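Bacillaene synthase dehydratase PksH (Bacillus subtilis, PDB 3HP0) catalyses the dehydration of a carrier-tethered (S)-3-hydroxy-3-methylglutaryl group to a 3-methylglutaconyl group during synthesis of the antibiotic bacillaene. Local coordinates at residues Q7-R12 and L40-Q45; A15-I20 and K194-L199; T34-C39 and Y90-K95; G114-V119 and P149-R154. All coordinates share one frame; numbering follows the deposited sequence.

Interactions 1 and 3 share helix 34-48: one turn faces strand 9-14, an earlier turn faces helix 87-98. E38 ties the two together, its OE2 accepting a probable hydrogen bond from Q7 N at 2.9 Å. Interaction 2 is joined to interaction 1 through the sheet, where V42 CG1 of the helix also touches I20 CD1 at 3.7 Å. Interactions 3 and 4 meet at W93, whose CZ2 lies 3.5 Å from G117 CA. The contacts approach the active site unequally: the side chain of L116 is about 7 Å from that of catalytic E137, and I36 about 11 Å from that of D68, while interactions 1 and 2 lie away from both.

Interaction 1: residues Q7-R12 and L40-Q45; sequences QTIKVR and LQVLNQ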
# COMPACT_ATOMS: atom_id res chain seq x y z
N GLN A 7 7.33 -9.47 14.07
CA GLN A 7 6.89 -8.46 15.03
C GLN A 7 5.67 -7.68 14.54
O GLN A 7 4.92 -7.15 15.36
CB GLN A 7 8.00 -7.44 15.29
CG GLN A 7 9.03 -7.77 16.36
CD GLN A 7 9.58 -6.51 17.02
OE1 GLN A 7 9.84 -5.51 16.35
NE2 GLN A 7 9.75 -6.55 18.34
N THR A 8 5.46 -7.61 13.23
CA THR A 8 4.34 -6.83 12.72
C THR A 8 3.25 -7.55 11.93
O THR A 8 2.18 -6.98 11.68
CB THR A 8 4.85 -5.68 11.84
OG1 THR A 8 5.57 -6.21 10.72
CG2 THR A 8 5.78 -4.76 12.64
N ILE A 9 3.51 -8.78 11.53
CA ILE A 9 2.52 -9.52 10.75
C ILE A 9 2.28 -10.95 11.21
O ILE A 9 3.15 -11.57 11.84
CB ILE A 9 2.91 -9.58 9.26
CG1 ILE A 9 4.30 -10.20 9.11
CG2 ILE A 9 2.85 -8.18 8.66
CD1 ILE A 9 4.74 -10.43 7.69
N LYS A 10 1.10 -11.46 10.88
CA LYS A 10 0.74 -12.84 11.20
C LYS A 10 0.64 -13.56 9.86
O LYS A 10 -0.24 -13.27 9.05
CB LYS A 10 -0.63 -12.92 11.89
CG LYS A 10 -0.96 -11.81 12.86
CD LYS A 10 -2.32 -12.08 13.51
CE LYS A 10 -3.02 -10.80 13.96
NZ LYS A 10 -2.30 -10.05 15.04
N VAL A 11 1.53 -14.51 9.62
CA VAL A 11 1.48 -15.24 8.37
C VAL A 11 0.72 -16.55 8.58
O VAL A 11 0.78 -17.16 9.64
CB VAL A 11 2.90 -15.53 7.83
CG1 VAL A 11 2.82 -16.18 6.45
CG2 VAL A 11 3.68 -14.24 7.76
N ARG A 12 -0.01 -16.96 7.55
CA ARG A 12 -0.81 -18.17 7.62
C ARG A 12 -1.03 -18.74 6.23
O ARG A 12 -1.71 -18.13 5.40
CB ARG A 12 -2.16 -17.85 8.27
CG ARG A 12 -3.03 -19.04 8.57
CD ARG A 12 -4.43 -18.84 8.04
NE ARG A 12 -5.06 -17.59 8.47
CZ ARG A 12 -6.22 -17.14 7.99
NH1 ARG A 12 -6.86 -17.85 7.07
NH2 ARG A 12 -6.73 -15.99 8.41
N LEU A 40 8.98 -8.67 2.70
CA LEU A 40 9.89 -9.08 1.64
C LEU A 40 10.32 -10.52 1.90
O LEU A 40 10.51 -11.31 0.98
CB LEU A 40 11.11 -8.17 1.62
CG LEU A 40 10.75 -6.73 1.27
CD1 LEU A 40 11.94 -5.81 1.50
CD2 LEU A 40 10.31 -6.68 -0.19
N GLN A 41 10.46 -10.84 3.18
CA GLN A 41 10.86 -12.16 3.63
C GLN A 41 9.76 -13.19 3.38
O GLN A 41 10.04 -14.33 3.00
CB GLN A 41 11.17 -12.09 5.12
CG GLN A 41 11.60 -13.39 5.74
CD GLN A 41 11.68 -13.29 7.25
OE1 GLN A 41 12.31 -12.38 7.79
NE2 GLN A 41 11.05 -14.24 7.94
N VAL A 42 8.51 -12.80 3.60
CA VAL A 42 7.39 -13.69 3.37
C VAL A 42 7.20 -13.90 1.86
O VAL A 42 6.87 -15.00 1.42
CB VAL A 42 6.08 -13.10 3.95
CG1 VAL A 42 4.91 -13.99 3.57
CG2 VAL A 42 6.19 -12.98 5.46
N LEU A 43 7.41 -12.84 1.08
CA LEU A 43 7.25 -12.93 -0.36
C LEU A 43 8.31 -13.81 -1.00
O LEU A 43 8.05 -14.45 -2.02
CB LEU A 43 7.25 -11.53 -0.99
CG LEU A 43 6.01 -10.69 -0.71
CD1 LEU A 43 6.07 -9.41 -1.52
CD2 LEU A 43 4.75 -11.48 -1.07
N ASN A 44 9.50 -13.83 -0.42
CA ASN A 44 10.57 -14.69 -0.94
C ASN A 44 10.19 -16.15 -0.74
O ASN A 44 10.52 -17.00 -1.56
CB ASN A 44 11.90 -14.40 -0.25
CG ASN A 44 12.66 -13.29 -0.93
OD1 ASN A 44 12.85 -13.33 -2.14
ND2 ASN A 44 13.11 -12.30 -0.16
N GLN A 45 9.51 -16.45 0.36
CA GLN A 45 9.08 -17.82 0.60
C GLN A 45 8.04 -18.19 -0.46
O GLN A 45 8.01 -19.33 -0.93
CB GLN A 45 8.45 -17.96 1.99
CG GLN A 45 9.42 -17.75 3.14
CD GLN A 45 8.76 -17.89 4.50
OE1 GLN A 45 9.41 -17.74 5.54
NE2 GLN A 45 7.47 -18.16 4.51
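I9 is the first residue of strand 9-14 to touch the helix, and it does so with the far end of its longer branch: CD1 meets CG2 of V42 at 3.7 Å. The two side chains reach toward each other, tip to tip. I9 gets there by a first torsion that places CG1 between the backbone N and the carbonyl carbon (chi1 57°); from that start the branch runs out straight to CD1 (chi2 174°). CG2 of the same residue is turned back beside the backbone N and leaves the approach to CD1.

Two residues on, V11 points to the same side of the strand and comes to V42 differently. These valines do not end on each other but slide past in opposite directions, touching flank to flank. The tight pair is V11 CG2 with V42 CG2 at 3.6 Å; V11 CG1 and V42 CG1 follow more loosely at 4.2 Å. V42 CG2 is thus the methyl common to both halves of the contact, with I9 CD1 and V11 CG2 as its two partners. The CA atoms of V11 and V42 stand 7.9 Å apart, close enough for short branched side chains to fill the gap between strand and helix.

Around this trio, C18 and I20 of strand 17-22 also reach V42, and Y6 adjoins V11. No hydrogen bond or charge spans the two segments: 7-12 and 40-45 meet here through methyl groups, so the attraction is hydrophobic and van der Waals, depending on how well the shapes fit.

Interaction 2: residues A15-I20 and K194-L199; sequences ASVCYI and KHLLRL
Between Y19 and L196 the closest approach is from a polar atom to a methyl: Y19 OH comes to 3.2 Å from L196 CD1. This is a snug van der Waals meeting, not a hydrogen bond. The ring carbon bearing the hydroxyl, CZ, is 4.2 Å from the same CD1. The two side chains arrive from opposite directions, and the CD1 methyl lies obliquely by the hydroxyl end of the ring. Y19 owes its reach to its length: its CB leaves the strand at an angle to the helix, and the long ring carries OH across.

The purely aliphatic part is lighter. V17 CG2 faces the other leucine methyl, L196 CD2, at 4.3 Å, and the CA atoms of V17 and L196 are 8.3 Å apart. One leucine therefore divides its fork between two residues of the strand, CD1 going to Y19 and CD2 to V17. L196 holds its CG anti to the carbonyl carbon (chi1 -63°), which sends the fork out from the helix toward the sheet.

As for charge, Y19 makes a cation-pi contact with R12 of the adjoining strand 9-14. L196 itself continues onto V53 and I104 of the next two strands.

V17 and Y19 alternate along the strand with C18 and I20, which turn to helix 34-48 on the opposite face. Helix 190-199 thus packs on part of one face of the mixed sheet and helix 34-48 on part of the other, as expected in the beta-beta-alpha spiral of the crotonase (enoyl-CoA hydratase/isomerase) family.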
# COMPACT_ATOMS: atom_id res chain seq x y z
N ALA A 15 -3.20 -24.18 1.73
CA ALA A 15 -3.16 -24.77 0.41
C ALA A 15 -2.16 -23.95 -0.38
O ALA A 15 -1.02 -23.79 0.03
CB ALA A 15 -4.56 -24.74 -0.25
N SER A 16 -2.60 -23.38 -1.49
CA SER A 16 -1.71 -22.61 -2.31
C SER A 16 -1.84 -21.09 -2.09
O SER A 16 -1.41 -20.30 -2.92
CB SER A 16 -1.99 -22.99 -3.76
OG SER A 16 -3.38 -23.18 -3.93
N VAL A 17 -2.41 -20.71 -0.95
CA VAL A 17 -2.60 -19.30 -0.60
C VAL A 17 -1.84 -18.87 0.65
O VAL A 17 -1.73 -19.62 1.61
CB VAL A 17 -4.09 -19.00 -0.34
CG1 VAL A 17 -4.25 -17.54 0.07
CG2 VAL A 17 -4.90 -19.31 -1.57
N CYS A 18 -1.34 -17.64 0.65
CA CYS A 18 -0.63 -17.13 1.81
C CYS A 18 -1.29 -15.87 2.34
O CYS A 18 -1.49 -14.91 1.60
CB CYS A 18 0.83 -16.82 1.48
SG CYS A 18 1.65 -16.01 2.86
N TYR A 19 -1.64 -15.87 3.63
CA TYR A 19 -2.28 -14.73 4.25
C TYR A 19 -1.31 -13.95 5.11
O TYR A 19 -0.72 -14.49 6.05
CB TYR A 19 -3.47 -15.18 5.11
CG TYR A 19 -4.61 -15.81 4.34
CD1 TYR A 19 -5.69 -15.05 3.88
CD2 TYR A 19 -4.60 -17.17 4.05
CE1 TYR A 19 -6.72 -15.64 3.15
CE2 TYR A 19 -5.61 -17.77 3.33
CZ TYR A 19 -6.67 -17.01 2.88
OH TYR A 19 -7.67 -17.63 2.15
N ILE A 20 -1.14 -12.69 4.77
CA ILE A 20 -0.27 -11.79 5.51
C ILE A 20 -1.22 -10.84 6.19
O ILE A 20 -1.96 -10.11 5.52
CB ILE A 20 0.65 -10.98 4.58
CG1 ILE A 20 1.70 -11.89 3.95
CG2 ILE A 20 1.30 -9.86 5.38
CD1 ILE A 20 2.58 -11.18 2.95
N LYS A 194 -14.79 -16.25 -3.42
CA LYS A 194 -15.22 -16.46 -4.80
C LYS A 194 -14.05 -16.17 -5.75
O LYS A 194 -13.97 -16.73 -6.85
CB LYS A 194 -16.40 -15.56 -5.15
CG LYS A 194 -17.64 -15.83 -4.31
CD LYS A 194 -18.84 -15.03 -4.80
CE LYS A 194 -20.10 -15.36 -4.00
NZ LYS A 194 -21.26 -14.52 -4.42
N HIS A 195 -13.15 -15.29 -5.31
CA HIS A 195 -11.98 -14.93 -6.09
C HIS A 195 -10.93 -16.04 -5.96
O HIS A 195 -10.40 -16.51 -6.96
CB HIS A 195 -11.40 -13.59 -5.61
CG HIS A 195 -12.12 -12.40 -6.17
ND1 HIS A 195 -13.36 -11.99 -5.72
CD2 HIS A 195 -11.79 -11.56 -7.18
CE1 HIS A 195 -13.77 -10.95 -6.44
NE2 HIS A 195 -12.84 -10.67 -7.33
N LEU A 196 -10.65 -16.46 -4.73
CA LEU A 196 -9.67 -17.52 -4.49
C LEU A 196 -10.10 -18.79 -5.22
O LEU A 196 -9.28 -19.54 -5.74
CB LEU A 196 -9.53 -17.81 -3.00
CG LEU A 196 -9.00 -16.63 -2.18
CD1 LEU A 196 -8.85 -17.05 -0.72
CD2 LEU A 196 -7.66 -16.17 -2.75
N LEU A 197 -11.40 -19.03 -5.25
CA LEU A 197 -11.95 -20.19 -5.91
C LEU A 197 -11.55 -20.16 -7.39
O LEU A 197 -11.08 -21.16 -7.93
CB LEU A 197 -13.46 -20.20 -5.74
CG LEU A 197 -14.21 -21.52 -5.61
CD1 LEU A 197 -13.48 -22.46 -4.66
CD2 LEU A 197 -15.62 -21.23 -5.09
N ARG A 198 -11.73 -19.02 -8.05
CA ARG A 198 -11.37 -18.90 -9.45
C ARG A 198 -9.86 -18.86 -9.68
O ARG A 198 -9.37 -19.42 -10.65
CB ARG A 198 -11.99 -17.63 -10.07
CG ARG A 198 -13.51 -17.58 -10.07
CD ARG A 198 -14.04 -17.13 -11.42
NE ARG A 198 -13.59 -18.03 -12.48
CZ ARG A 198 -13.94 -17.95 -13.76
NH1 ARG A 198 -14.77 -17.00 -14.16
NH2 ARG A 198 -13.45 -18.82 -14.63
N LEU A 199 -9.13 -18.20 -8.78
CA LEU A 199 -7.68 -18.09 -8.91
C LEU A 199 -7.01 -19.46 -8.88
O LEU A 199 -6.06 -19.71 -9.63
CB LEU A 199 -7.13 -17.15 -7.81
CG LEU A 199 -7.58 -15.70 -8.13
CD1 LEU A 199 -7.16 -14.73 -7.02
CD2 LEU A 199 -7.00 -15.33 -9.50

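Interaction 3: residues T34-C39 and Y90-K95; sequences TLIEEC and YDLWMK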
# COMPACT_ATOMS: atom_id res chain seq x y z
N THR A 34 10.50 -2.48 10.06
CA THR A 34 10.60 -3.91 10.31
C THR A 34 9.53 -4.62 9.46
O THR A 34 9.76 -5.69 8.89
CB THR A 34 10.36 -4.24 11.81
OG1 THR A 34 11.26 -3.48 12.61
CG2 THR A 34 10.57 -5.72 12.09
N LEU A 35 8.36 -3.99 9.40
CA LEU A 35 7.23 -4.50 8.64
C LEU A 35 7.60 -4.75 7.17
O LEU A 35 7.17 -5.74 6.59
CB LEU A 35 6.05 -3.52 8.72
CG LEU A 35 4.76 -3.88 7.99
CD1 LEU A 35 3.58 -3.23 8.67
CD2 LEU A 35 4.85 -3.44 6.55
N ILE A 36 8.38 -3.85 6.59
CA ILE A 36 8.80 -3.98 5.20
C ILE A 36 9.69 -5.20 4.99
O ILE A 36 9.55 -5.94 4.01
CB ILE A 36 9.58 -2.74 4.74
CG1 ILE A 36 8.66 -1.51 4.77
CG2 ILE A 36 10.14 -2.96 3.34
CD1 ILE A 36 9.35 -0.23 4.38
N GLU A 37 10.62 -5.39 5.92
CA GLU A 37 11.55 -6.51 5.87
C GLU A 37 10.82 -7.85 6.02
O GLU A 37 11.08 -8.79 5.27
CB GLU A 37 12.61 -6.35 6.97
CG GLU A 37 13.63 -7.48 7.04
CD GLU A 37 14.27 -7.80 5.69
OE1 GLU A 37 13.55 -8.25 4.78
OE2 GLU A 37 15.50 -7.59 5.55
N GLU A 38 9.90 -7.93 6.98
CA GLU A 38 9.15 -9.15 7.21
C GLU A 38 8.32 -9.56 5.98
O GLU A 38 8.18 -10.75 5.70
CB GLU A 38 8.23 -8.98 8.42
CG GLU A 38 8.96 -9.05 9.74
CD GLU A 38 8.07 -8.67 10.92
OE1 GLU A 38 6.86 -8.98 10.87
OE2 GLU A 38 8.58 -8.06 11.88
N CYS A 39 7.79 -8.57 5.27
CA CYS A 39 6.99 -8.82 4.07
C CYS A 39 7.86 -9.34 2.94
O CYS A 39 7.52 -10.32 2.28
CB CYS A 39 6.28 -7.54 3.63
SG CYS A 39 4.91 -7.02 4.69
N TYR A 90 9.07 0.87 -1.60
CA TYR A 90 8.74 0.97 -3.02
C TYR A 90 8.95 -0.37 -3.73
O TYR A 90 8.09 -0.80 -4.49
CB TYR A 90 9.58 2.04 -3.70
CG TYR A 90 8.99 2.56 -4.99
CD1 TYR A 90 8.22 3.72 -5.01
CD2 TYR A 90 9.23 1.90 -6.21
CE1 TYR A 90 7.71 4.23 -6.19
CE2 TYR A 90 8.72 2.40 -7.41
CZ TYR A 90 7.97 3.56 -7.39
OH TYR A 90 7.51 4.10 -8.58
N ASP A 91 10.08 -1.01 -3.45
CA ASP A 91 10.39 -2.30 -4.07
C ASP A 91 9.42 -3.39 -3.64
O ASP A 91 9.13 -4.30 -4.40
CB ASP A 91 11.82 -2.72 -3.76
CG ASP A 91 12.83 -1.89 -4.52
OD1 ASP A 91 12.58 -1.63 -5.72
OD2 ASP A 91 13.86 -1.50 -3.94
N LEU A 92 8.94 -3.28 -2.41
CA LEU A 92 7.97 -4.23 -1.87
C LEU A 92 6.69 -4.10 -2.70
O LEU A 92 6.14 -5.09 -3.20
CB LEU A 92 7.68 -3.91 -0.42
CG LEU A 92 6.51 -4.60 0.28
CD1 LEU A 92 6.63 -6.11 0.15
CD2 LEU A 92 6.50 -4.18 1.73
N TRP A 93 6.21 -2.86 -2.86
CA TRP A 93 5.00 -2.64 -3.63
C TRP A 93 5.21 -3.11 -5.06
O TRP A 93 4.28 -3.59 -5.71
CB TRP A 93 4.60 -1.16 -3.61
CG TRP A 93 4.08 -0.72 -2.26
CD1 TRP A 93 3.59 -1.51 -1.27
CD2 TRP A 93 3.96 0.63 -1.79
NE1 TRP A 93 3.18 -0.75 -0.21
CE2 TRP A 93 3.40 0.57 -0.50
CE3 TRP A 93 4.29 1.88 -2.33
CZ2 TRP A 93 3.14 1.72 0.26
CZ3 TRP A 93 4.04 3.02 -1.58
CH2 TRP A 93 3.47 2.93 -0.29
N MSE A 94 6.44 -2.97 -5.56
CA MSE A 94 6.76 -3.41 -6.92
C MSE A 94 6.71 -4.93 -7.00
O MSE A 94 6.24 -5.50 -7.98
CB MSE A 94 8.15 -2.94 -7.35
CG MSE A 94 8.26 -1.45 -7.58
SE MSE A 94 9.76 -1.03 -8.76
CE MSE A 94 8.83 -1.25 -10.45
N LYS A 95 7.18 -5.58 -5.95
CA LYS A 95 7.22 -7.04 -5.88
C LYS A 95 5.78 -7.57 -5.98
O LYS A 95 5.51 -8.53 -6.71
CB LYS A 95 7.84 -7.47 -4.55
CG LYS A 95 8.55 -8.82 -4.56
CD LYS A 95 9.86 -8.72 -5.33
CE LYS A 95 10.85 -9.79 -4.89
NZ LYS A 95 12.20 -9.63 -5.53
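Helices 34-48 and 87-98 come near each other at I36 and L92, whose CA atoms are 7.1 Å apart. L92 does nearly all the reaching, pointing straight across and offering both methyls. C39 receives the fork on its CB: L92 CD1 lies 3.8 Å from C39 CB and L92 CD2 3.9 Å from it, so the two methyls share that one carbon almost evenly. The sulfur does not meet the leucine; C39 SG is swung beside the backbone N (chi1 -72°), leaving CB to take the contact.

A turn earlier, I36 adds the shorter of its branches. Its CG2 touches L92 CD2 at 4.2 Å, the two side chains meeting at a slant. CD2 therefore bridges both residues; of these two, CD1 meets only C39. This is buried, apolar helix-helix packing within the crotonase-family domain, with the I36 side chain about 11 Å from that of active-site D68.

The packing continues: L92 also meets L40 and L43 further down helix 34-48, and I36 reaches P88 and L89. On the far side of helix 87-98, Y90 and M94 lean on helix 220-235, where D91 forms a salt bridge with K225. Helix 87-98 is sandwiched between helices 34-48 and 220-235.

Interaction 4: residues G114-V119 and P149-R154; sequences GGLGFV and PFLIRR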
# COMPACT_ATOMS: atom_id res chain seq x y z
N GLY A 114 -0.41 5.08 2.00
CA GLY A 114 0.42 4.14 2.73
C GLY A 114 -0.28 2.81 2.56
O GLY A 114 0.27 1.87 1.98
N GLY A 115 -1.50 2.74 3.09
CA GLY A 115 -2.28 1.53 2.91
C GLY A 115 -2.67 1.61 1.45
O GLY A 115 -2.89 0.60 0.79
N LEU A 116 -2.73 2.84 0.94
CA LEU A 116 -3.08 3.09 -0.44
C LEU A 116 -2.02 2.50 -1.36
O LEU A 116 -2.34 1.97 -2.43
CB LEU A 116 -3.22 4.59 -0.67
CG LEU A 116 -4.14 4.93 -1.84
CD1 LEU A 116 -5.39 4.03 -1.79
CD2 LEU A 116 -4.54 6.39 -1.77
N GLY A 117 -0.76 2.60 -0.95
CA GLY A 117 0.30 2.02 -1.75
C GLY A 117 -0.00 0.54 -1.91
O GLY A 117 -0.12 0.03 -3.03
N PHE A 118 -0.16 -0.15 -0.79
CA PHE A 118 -0.47 -1.57 -0.77
C PHE A 118 -1.67 -1.96 -1.65
O PHE A 118 -1.55 -2.83 -2.51
CB PHE A 118 -0.73 -2.04 0.67
CG PHE A 118 0.52 -2.21 1.48
CD1 PHE A 118 1.31 -3.34 1.33
CD2 PHE A 118 0.93 -1.22 2.39
CE1 PHE A 118 2.50 -3.50 2.06
CE2 PHE A 118 2.12 -1.37 3.13
CZ PHE A 118 2.90 -2.52 2.96
N VAL A 119 -2.81 -1.31 -1.44
CA VAL A 119 -4.01 -1.63 -2.21
C VAL A 119 -3.84 -1.41 -3.72
O VAL A 119 -4.33 -2.19 -4.53
CB VAL A 119 -5.22 -0.81 -1.71
CG1 VAL A 119 -6.41 -1.05 -2.60
CG2 VAL A 119 -5.55 -1.20 -0.26
N PRO A 149 2.61 6.61 -8.23
CA PRO A 149 2.80 5.85 -9.48
C PRO A 149 1.90 4.60 -9.54
O PRO A 149 1.37 4.25 -10.59
CB PRO A 149 4.29 5.51 -9.46
CG PRO A 149 4.88 6.66 -8.67
CD PRO A 149 3.89 6.81 -7.53
N PHE A 150 1.75 3.95 -8.39
CA PHE A 150 0.89 2.76 -8.29
C PHE A 150 -0.59 3.17 -8.41
O PHE A 150 -1.37 2.53 -9.12
CB PHE A 150 1.15 2.05 -6.96
CG PHE A 150 2.55 1.50 -6.82
CD1 PHE A 150 2.88 0.26 -7.37
CD2 PHE A 150 3.54 2.24 -6.17
CE1 PHE A 150 4.18 -0.23 -7.29
CE2 PHE A 150 4.85 1.75 -6.08
CZ PHE A 150 5.17 0.52 -6.64
N LEU A 151 -0.96 4.25 -7.72
CA LEU A 151 -2.33 4.74 -7.75
C LEU A 151 -2.69 5.14 -9.18
O LEU A 151 -3.73 4.75 -9.72
CB LEU A 151 -2.51 5.95 -6.81
CG LEU A 151 -3.96 6.49 -6.74
CD1 LEU A 151 -4.91 5.38 -6.29
CD2 LEU A 151 -4.06 7.67 -5.77
N ILE A 152 -1.80 5.92 -9.79
CA ILE A 152 -1.99 6.40 -11.15
C ILE A 152 -2.15 5.26 -12.14
O ILE A 152 -2.97 5.34 -13.05
CB ILE A 152 -0.82 7.31 -11.57
CG1 ILE A 152 -0.92 8.63 -10.80
CG2 ILE A 152 -0.80 7.49 -13.11
CD1 ILE A 152 0.16 9.63 -11.13
N ARG A 153 -1.38 4.19 -11.97
CA ARG A 153 -1.50 3.07 -12.88
C ARG A 153 -2.93 2.49 -12.82
O ARG A 153 -3.45 1.98 -13.81
CB ARG A 153 -0.48 1.96 -12.55
CG ARG A 153 -0.75 0.68 -13.36
CD ARG A 153 -0.02 -0.56 -12.84
NE ARG A 153 -0.67 -1.77 -13.36
CZ ARG A 153 -1.83 -2.25 -12.92
NH1 ARG A 153 -2.48 -1.64 -11.92
NH2 ARG A 153 -2.37 -3.32 -13.49
N ARG A 154 -3.56 2.59 -11.66
CA ARG A 154 -4.92 2.07 -11.49
C ARG A 154 -6.06 2.99 -11.90
O ARG A 154 -7.00 2.55 -12.55
CB ARG A 154 -5.16 1.65 -10.03
CG ARG A 154 -4.94 0.18 -9.74
CD ARG A 154 -5.14 -0.13 -8.28
NE ARG A 154 -5.00 -1.56 -8.03
CZ ARG A 154 -5.98 -2.45 -8.13
NH1 ARG A 154 -7.21 -2.05 -8.47
NH2 ARG A 154 -5.73 -3.74 -7.94
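R154 brings to V119 a guanidinium group that is gripped from several quarters. Its NH1 forms a salt bridge with D182 OD1 and a hydrogen bond to G179 O, NH2 bonds T122 O, and NE bonds S120 O. V119 O lies 3.6 Å from R154 NE, obliquely to the guanidinium plane and without a hydrogen bond; it is bonded instead to the hydroxyl of T122. The chain of R154 runs out straight from CG to NE (chi2 178°), and a turn at its end (chi4 -87°) sets the flat group across that line. Held at all three nitrogens, the guanidinium has little freedom to rotate. The positive charge gathers backbone carbonyls around the C-terminal end of helix 115-121, where it would probably be favoured by the helix dipole.

Apolar packing occupies the preceding turns. L116 and L151 turn their forks toward each other, L116 CD2 meeting L151 CD2 at 4.2 Å. F150 points at G117, which has no side chain, so the approach is to backbone: F150 CB stands 4.6 Å from G117 O. Contact here is loose, yet the residues are buried.

G114 occupies the N-cap position of helix 115-121. In crotonase relatives the start of the corresponding helix helps form the oxyanion hole, and this one probably does likewise.

L135 touches both L116 and L151, and helix 157-166 closes over them with M163 on L116 and A160 on L151. F150 meets Y90 and M94 of helix 87-98 and V221 of helix 220-235, so helix 148-155 lies wedged among three helices besides its partner.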